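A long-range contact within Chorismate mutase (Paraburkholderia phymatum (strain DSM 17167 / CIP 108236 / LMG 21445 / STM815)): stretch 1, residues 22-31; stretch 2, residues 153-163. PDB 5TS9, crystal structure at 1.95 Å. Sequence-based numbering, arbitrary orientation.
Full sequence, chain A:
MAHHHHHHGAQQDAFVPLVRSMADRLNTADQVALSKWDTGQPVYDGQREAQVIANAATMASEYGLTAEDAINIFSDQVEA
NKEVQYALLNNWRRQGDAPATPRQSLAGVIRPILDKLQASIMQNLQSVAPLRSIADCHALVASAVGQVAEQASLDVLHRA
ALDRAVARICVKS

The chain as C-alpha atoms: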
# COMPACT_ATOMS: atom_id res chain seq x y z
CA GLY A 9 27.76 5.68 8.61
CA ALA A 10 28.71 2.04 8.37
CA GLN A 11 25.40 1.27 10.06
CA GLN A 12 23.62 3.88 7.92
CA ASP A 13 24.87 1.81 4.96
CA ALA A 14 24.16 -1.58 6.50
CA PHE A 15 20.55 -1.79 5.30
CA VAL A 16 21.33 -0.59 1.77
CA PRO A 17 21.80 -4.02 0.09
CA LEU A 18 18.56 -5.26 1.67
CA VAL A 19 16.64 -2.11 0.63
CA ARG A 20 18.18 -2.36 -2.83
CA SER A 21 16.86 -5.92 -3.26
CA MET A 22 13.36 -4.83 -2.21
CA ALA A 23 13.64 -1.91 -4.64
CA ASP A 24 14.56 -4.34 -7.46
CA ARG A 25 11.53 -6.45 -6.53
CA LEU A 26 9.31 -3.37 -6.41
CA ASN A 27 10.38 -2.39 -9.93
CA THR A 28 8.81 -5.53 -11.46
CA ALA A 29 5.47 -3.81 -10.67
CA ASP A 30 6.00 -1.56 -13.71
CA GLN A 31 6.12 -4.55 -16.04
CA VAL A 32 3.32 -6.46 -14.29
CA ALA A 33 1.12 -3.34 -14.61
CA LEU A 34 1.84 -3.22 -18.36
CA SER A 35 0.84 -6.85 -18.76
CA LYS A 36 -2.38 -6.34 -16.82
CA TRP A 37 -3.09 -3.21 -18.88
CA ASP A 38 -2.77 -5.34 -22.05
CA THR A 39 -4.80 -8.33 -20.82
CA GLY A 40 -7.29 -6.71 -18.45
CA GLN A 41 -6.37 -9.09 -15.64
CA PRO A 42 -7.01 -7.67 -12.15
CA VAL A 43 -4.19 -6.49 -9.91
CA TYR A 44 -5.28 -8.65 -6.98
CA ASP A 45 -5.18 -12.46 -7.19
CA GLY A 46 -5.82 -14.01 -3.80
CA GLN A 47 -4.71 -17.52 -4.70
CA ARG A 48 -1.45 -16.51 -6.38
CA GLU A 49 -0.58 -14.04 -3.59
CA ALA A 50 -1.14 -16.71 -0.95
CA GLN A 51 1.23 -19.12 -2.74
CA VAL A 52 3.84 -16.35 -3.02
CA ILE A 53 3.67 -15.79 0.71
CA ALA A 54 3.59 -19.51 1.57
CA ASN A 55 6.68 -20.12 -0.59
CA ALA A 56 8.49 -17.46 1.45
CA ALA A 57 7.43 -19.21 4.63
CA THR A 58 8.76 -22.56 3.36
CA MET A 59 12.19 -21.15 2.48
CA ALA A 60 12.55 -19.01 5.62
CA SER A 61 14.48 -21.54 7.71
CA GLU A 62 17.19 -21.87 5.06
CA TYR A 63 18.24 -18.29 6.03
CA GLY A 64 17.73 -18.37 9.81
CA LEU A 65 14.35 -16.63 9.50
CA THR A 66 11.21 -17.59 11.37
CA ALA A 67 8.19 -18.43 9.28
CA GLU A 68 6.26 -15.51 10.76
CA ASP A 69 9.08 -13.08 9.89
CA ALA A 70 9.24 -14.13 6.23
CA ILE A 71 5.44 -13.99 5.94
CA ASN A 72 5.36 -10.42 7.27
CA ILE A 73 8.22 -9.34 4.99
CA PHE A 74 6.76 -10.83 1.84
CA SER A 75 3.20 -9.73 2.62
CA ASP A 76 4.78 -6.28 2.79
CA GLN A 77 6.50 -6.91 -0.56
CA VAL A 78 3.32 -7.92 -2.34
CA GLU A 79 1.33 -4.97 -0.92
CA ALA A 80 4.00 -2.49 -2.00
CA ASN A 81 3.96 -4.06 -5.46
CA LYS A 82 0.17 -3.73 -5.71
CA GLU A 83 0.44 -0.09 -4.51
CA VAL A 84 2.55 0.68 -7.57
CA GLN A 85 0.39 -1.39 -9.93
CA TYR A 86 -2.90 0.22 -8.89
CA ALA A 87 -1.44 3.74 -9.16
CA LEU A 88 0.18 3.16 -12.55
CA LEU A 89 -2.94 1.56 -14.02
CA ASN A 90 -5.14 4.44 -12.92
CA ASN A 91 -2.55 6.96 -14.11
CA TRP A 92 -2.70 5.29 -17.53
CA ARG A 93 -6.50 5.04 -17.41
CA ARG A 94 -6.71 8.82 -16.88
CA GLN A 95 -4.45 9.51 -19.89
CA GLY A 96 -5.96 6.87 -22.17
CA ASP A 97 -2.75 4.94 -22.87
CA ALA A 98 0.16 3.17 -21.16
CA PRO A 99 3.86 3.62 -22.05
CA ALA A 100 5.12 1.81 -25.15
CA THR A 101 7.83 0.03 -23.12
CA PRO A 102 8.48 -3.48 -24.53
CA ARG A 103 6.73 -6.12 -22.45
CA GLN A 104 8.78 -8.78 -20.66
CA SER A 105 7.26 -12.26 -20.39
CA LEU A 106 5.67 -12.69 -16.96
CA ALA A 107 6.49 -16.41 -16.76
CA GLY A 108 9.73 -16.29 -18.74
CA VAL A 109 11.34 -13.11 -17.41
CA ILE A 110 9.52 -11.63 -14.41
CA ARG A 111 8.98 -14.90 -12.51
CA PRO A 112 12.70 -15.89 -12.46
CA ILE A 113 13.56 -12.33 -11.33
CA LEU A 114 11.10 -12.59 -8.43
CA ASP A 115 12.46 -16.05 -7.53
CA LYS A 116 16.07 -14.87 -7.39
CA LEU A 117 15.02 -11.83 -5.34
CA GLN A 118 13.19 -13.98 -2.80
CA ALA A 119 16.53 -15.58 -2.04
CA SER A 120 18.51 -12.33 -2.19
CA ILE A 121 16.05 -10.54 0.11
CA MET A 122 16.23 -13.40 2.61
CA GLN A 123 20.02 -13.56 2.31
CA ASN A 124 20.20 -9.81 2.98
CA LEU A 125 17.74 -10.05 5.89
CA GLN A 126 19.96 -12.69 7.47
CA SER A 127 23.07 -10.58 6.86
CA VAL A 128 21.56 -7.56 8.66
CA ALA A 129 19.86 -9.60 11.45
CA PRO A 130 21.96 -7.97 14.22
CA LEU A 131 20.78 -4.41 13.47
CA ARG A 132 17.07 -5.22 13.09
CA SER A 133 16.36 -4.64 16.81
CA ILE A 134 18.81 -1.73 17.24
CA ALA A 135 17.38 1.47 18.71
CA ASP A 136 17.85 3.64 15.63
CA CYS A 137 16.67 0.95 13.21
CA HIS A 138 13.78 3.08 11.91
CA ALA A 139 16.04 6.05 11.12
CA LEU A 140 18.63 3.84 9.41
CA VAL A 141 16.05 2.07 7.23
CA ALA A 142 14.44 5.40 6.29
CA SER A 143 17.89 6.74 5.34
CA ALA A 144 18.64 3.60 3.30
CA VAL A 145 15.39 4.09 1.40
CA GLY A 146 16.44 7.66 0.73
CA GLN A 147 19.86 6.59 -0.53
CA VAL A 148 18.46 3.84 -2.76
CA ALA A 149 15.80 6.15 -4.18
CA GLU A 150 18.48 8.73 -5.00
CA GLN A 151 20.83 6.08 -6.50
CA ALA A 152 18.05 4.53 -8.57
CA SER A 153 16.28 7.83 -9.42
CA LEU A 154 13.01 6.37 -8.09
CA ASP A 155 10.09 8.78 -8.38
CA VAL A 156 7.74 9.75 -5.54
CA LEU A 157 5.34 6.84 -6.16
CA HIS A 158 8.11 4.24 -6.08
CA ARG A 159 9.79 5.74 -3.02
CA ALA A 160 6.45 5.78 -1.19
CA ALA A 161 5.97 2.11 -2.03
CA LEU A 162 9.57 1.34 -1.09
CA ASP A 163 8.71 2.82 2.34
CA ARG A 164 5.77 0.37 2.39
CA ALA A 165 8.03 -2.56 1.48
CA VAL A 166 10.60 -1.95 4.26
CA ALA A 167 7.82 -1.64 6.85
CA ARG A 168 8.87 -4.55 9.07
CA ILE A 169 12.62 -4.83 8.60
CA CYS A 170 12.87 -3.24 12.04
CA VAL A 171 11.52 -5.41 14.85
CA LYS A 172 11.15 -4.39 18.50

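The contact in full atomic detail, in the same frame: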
# COMPACT_ATOMS: atom_id res chain seq x y z
N MET A 22 14.79 -5.13 -2.21
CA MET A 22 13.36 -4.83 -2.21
C MET A 22 13.01 -3.84 -3.30
O MET A 22 11.95 -3.96 -3.95
CB MET A 22 12.93 -4.29 -0.84
CG MET A 22 13.04 -5.30 0.29
SD MET A 22 12.45 -4.59 1.87
CE MET A 22 12.58 -6.04 2.94
N ALA A 23 13.89 -2.85 -3.55
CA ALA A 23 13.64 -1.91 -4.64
C ALA A 23 13.64 -2.61 -6.00
O ALA A 23 12.82 -2.30 -6.86
CB ALA A 23 14.66 -0.77 -4.62
N ASP A 24 14.57 -3.56 -6.22
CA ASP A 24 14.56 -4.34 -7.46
C ASP A 24 13.27 -5.14 -7.59
O ASP A 24 12.69 -5.25 -8.69
CB ASP A 24 15.77 -5.27 -7.52
CG ASP A 24 17.09 -4.52 -7.56
OD1 ASP A 24 17.13 -3.35 -8.02
OD2 ASP A 24 18.10 -5.11 -7.14
N ARG A 25 12.78 -5.70 -6.48
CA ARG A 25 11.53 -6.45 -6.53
C ARG A 25 10.37 -5.52 -6.83
O ARG A 25 9.49 -5.84 -7.65
CB ARG A 25 11.29 -7.18 -5.21
CG ARG A 25 10.22 -8.29 -5.32
CD ARG A 25 9.77 -8.82 -3.99
NE ARG A 25 8.97 -10.03 -4.19
CZ ARG A 25 7.70 -10.03 -4.58
NH1 ARG A 25 7.06 -8.89 -4.77
NH2 ARG A 25 7.07 -11.19 -4.77
N LEU A 26 10.36 -4.35 -6.18
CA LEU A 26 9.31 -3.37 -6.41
C LEU A 26 9.23 -3.00 -7.88
O LEU A 26 8.13 -2.83 -8.43
CB LEU A 26 9.56 -2.14 -5.54
CG LEU A 26 8.48 -1.07 -5.52
CD1 LEU A 26 7.13 -1.63 -4.99
CD2 LEU A 26 8.96 0.09 -4.65
N ASN A 27 10.37 -2.89 -8.56
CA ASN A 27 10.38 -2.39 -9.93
C ASN A 27 9.74 -3.36 -10.92
O ASN A 27 9.40 -2.93 -12.03
CB ASN A 27 11.81 -2.06 -10.36
CG ASN A 27 12.26 -0.68 -9.90
OD1 ASN A 27 11.47 0.28 -9.90
ND2 ASN A 27 13.52 -0.56 -9.51
N THR A 28 9.60 -4.65 -10.59
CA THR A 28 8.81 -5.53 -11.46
C THR A 28 7.35 -5.08 -11.57
O THR A 28 6.69 -5.45 -12.54
CB THR A 28 8.83 -6.97 -10.97
OG1 THR A 28 8.18 -7.04 -9.68
CG2 THR A 28 10.27 -7.50 -10.87
N ALA A 29 6.84 -4.32 -10.59
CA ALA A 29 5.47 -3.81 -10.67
C ALA A 29 5.20 -3.05 -11.97
O ALA A 29 4.10 -3.14 -12.54
CB ALA A 29 5.17 -2.91 -9.47
N ASP A 30 6.19 -2.30 -12.46
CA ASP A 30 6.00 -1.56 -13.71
C ASP A 30 5.67 -2.51 -14.85
O ASP A 30 4.77 -2.25 -15.64
CB ASP A 30 7.24 -0.74 -14.05
CG ASP A 30 7.59 0.26 -12.97
OD1 ASP A 30 7.26 -0.01 -11.79
OD2 ASP A 30 8.19 1.30 -13.29
N GLN A 31 6.39 -3.64 -14.94
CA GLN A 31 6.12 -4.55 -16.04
C GLN A 31 4.88 -5.41 -15.78
O GLN A 31 4.22 -5.82 -16.73
CB GLN A 31 7.33 -5.45 -16.31
CG GLN A 31 8.43 -4.80 -17.16
CD GLN A 31 8.09 -4.84 -18.64
OE1 GLN A 31 7.29 -5.67 -19.09
NE2 GLN A 31 8.70 -3.96 -19.42
N SER A 153 17.20 6.80 -8.92
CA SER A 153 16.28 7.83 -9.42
C SER A 153 14.82 7.37 -9.38
O SER A 153 14.04 7.61 -10.31
CB SER A 153 16.68 8.27 -10.83
OG SER A 153 17.84 9.09 -10.80
N LEU A 154 14.42 6.72 -8.28
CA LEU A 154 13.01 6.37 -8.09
C LEU A 154 12.16 7.62 -7.92
O LEU A 154 12.56 8.56 -7.22
CB LEU A 154 12.83 5.48 -6.86
CG LEU A 154 13.60 4.17 -6.76
CD1 LEU A 154 13.28 3.45 -5.42
CD2 LEU A 154 13.29 3.29 -7.93
N ASP A 155 10.96 7.62 -8.50
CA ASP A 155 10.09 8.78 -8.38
C ASP A 155 9.35 8.71 -7.04
O ASP A 155 9.62 7.85 -6.20
CB ASP A 155 9.15 8.89 -9.58
CG ASP A 155 8.24 7.69 -9.77
OD1 ASP A 155 8.11 6.86 -8.85
OD2 ASP A 155 7.62 7.58 -10.85
N VAL A 156 8.42 9.64 -6.83
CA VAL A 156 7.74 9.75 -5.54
C VAL A 156 6.88 8.52 -5.28
O VAL A 156 6.84 8.01 -4.15
CB VAL A 156 6.90 11.04 -5.49
CG1 VAL A 156 5.95 11.02 -4.33
CG2 VAL A 156 7.82 12.26 -5.38
N LEU A 157 6.17 8.04 -6.31
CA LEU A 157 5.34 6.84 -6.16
C LEU A 157 6.18 5.64 -5.72
O LEU A 157 5.79 4.90 -4.80
CB LEU A 157 4.64 6.51 -7.49
CG LEU A 157 3.98 5.12 -7.60
CD1 LEU A 157 2.84 4.92 -6.57
CD2 LEU A 157 3.45 4.84 -9.03
N HIS A 158 7.30 5.41 -6.39
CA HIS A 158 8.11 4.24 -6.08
C HIS A 158 8.81 4.37 -4.73
O HIS A 158 8.97 3.38 -4.03
CB HIS A 158 9.12 4.00 -7.19
CG HIS A 158 8.51 3.45 -8.44
ND1 HIS A 158 7.85 4.24 -9.36
CD2 HIS A 158 8.44 2.18 -8.91
CE1 HIS A 158 7.41 3.48 -10.35
NE2 HIS A 158 7.75 2.23 -10.10
N ARG A 159 9.22 5.59 -4.35
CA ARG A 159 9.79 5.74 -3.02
C ARG A 159 8.74 5.51 -1.94
O ARG A 159 9.02 4.85 -0.92
CB ARG A 159 10.43 7.13 -2.86
CG ARG A 159 11.22 7.29 -1.56
CD ARG A 159 11.91 8.67 -1.47
NE ARG A 159 11.08 9.60 -0.73
CZ ARG A 159 10.40 10.61 -1.28
NH1 ARG A 159 10.48 10.83 -2.58
NH2 ARG A 159 9.66 11.41 -0.52
N ALA A 160 7.53 6.03 -2.15
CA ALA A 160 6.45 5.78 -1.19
C ALA A 160 6.21 4.29 -1.02
O ALA A 160 6.07 3.80 0.11
CB ALA A 160 5.17 6.48 -1.66
N ALA A 161 6.20 3.54 -2.12
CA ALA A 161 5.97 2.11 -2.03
C ALA A 161 7.21 1.37 -1.54
O ALA A 161 7.08 0.30 -0.93
CB ALA A 161 5.50 1.58 -3.40
N LEU A 162 8.41 1.92 -1.76
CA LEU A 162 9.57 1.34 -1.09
C LEU A 162 9.45 1.49 0.43
O LEU A 162 9.74 0.55 1.18
CB LEU A 162 10.87 1.98 -1.60
CG LEU A 162 12.19 1.34 -1.14
CD1 LEU A 162 12.14 -0.17 -1.27
CD2 LEU A 162 13.38 1.87 -1.92
N ASP A 163 8.97 2.64 0.90
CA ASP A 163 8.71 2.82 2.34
C ASP A 163 7.68 1.80 2.85
O ASP A 163 7.75 1.37 4.00
CB ASP A 163 8.19 4.23 2.63
CG ASP A 163 9.30 5.32 2.59
OD1 ASP A 163 10.46 5.07 2.98
OD2 ASP A 163 8.96 6.45 2.20

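Residues 22-31 lie within a longer helix, kinked where the backbone nitrogens of A29 and D30 lack bonds to the preceding turn. The second stretch leaves one helix at S153, whose positive phi belongs to a Schellman motif, and enters another at V156. The two helices cross at 126° between their N-to-C directions, with axes 10.2 Å apart at closest approach; A23 and L162 provide the nearest backbone register, 6.3 Å between their CA atoms.

L26 is the main apolar element of stretch 1. Its CD1 lies 3.9 Å from A161 CB, while its CD2 rests on the helix backbone, 3.3 Å from H158 O and 3.5 Å from L162 N. L162 extends the apolar contact, with CD2 4.0 Å from A23 CB and CD1 4.2 Å from M22 CB.

At the other end the chemistry turns polar. H158 NE2 donates to D30 OD1 (2.8 Å) in a nearly linear hydrogen bond at the ring edge. On the opposite side of the imidazole, H158 ND1 donates to D155 OD1 (2.7 Å), the same oxygen that caps the helix by accepting from H158 N at 3.0 Å. The ring, donating through both nitrogens, thus links the cap to D30. Beside it, N27 OD1 approaches H158 CD2 at 3.7 Å and L154 CD2 at 4.0 Å.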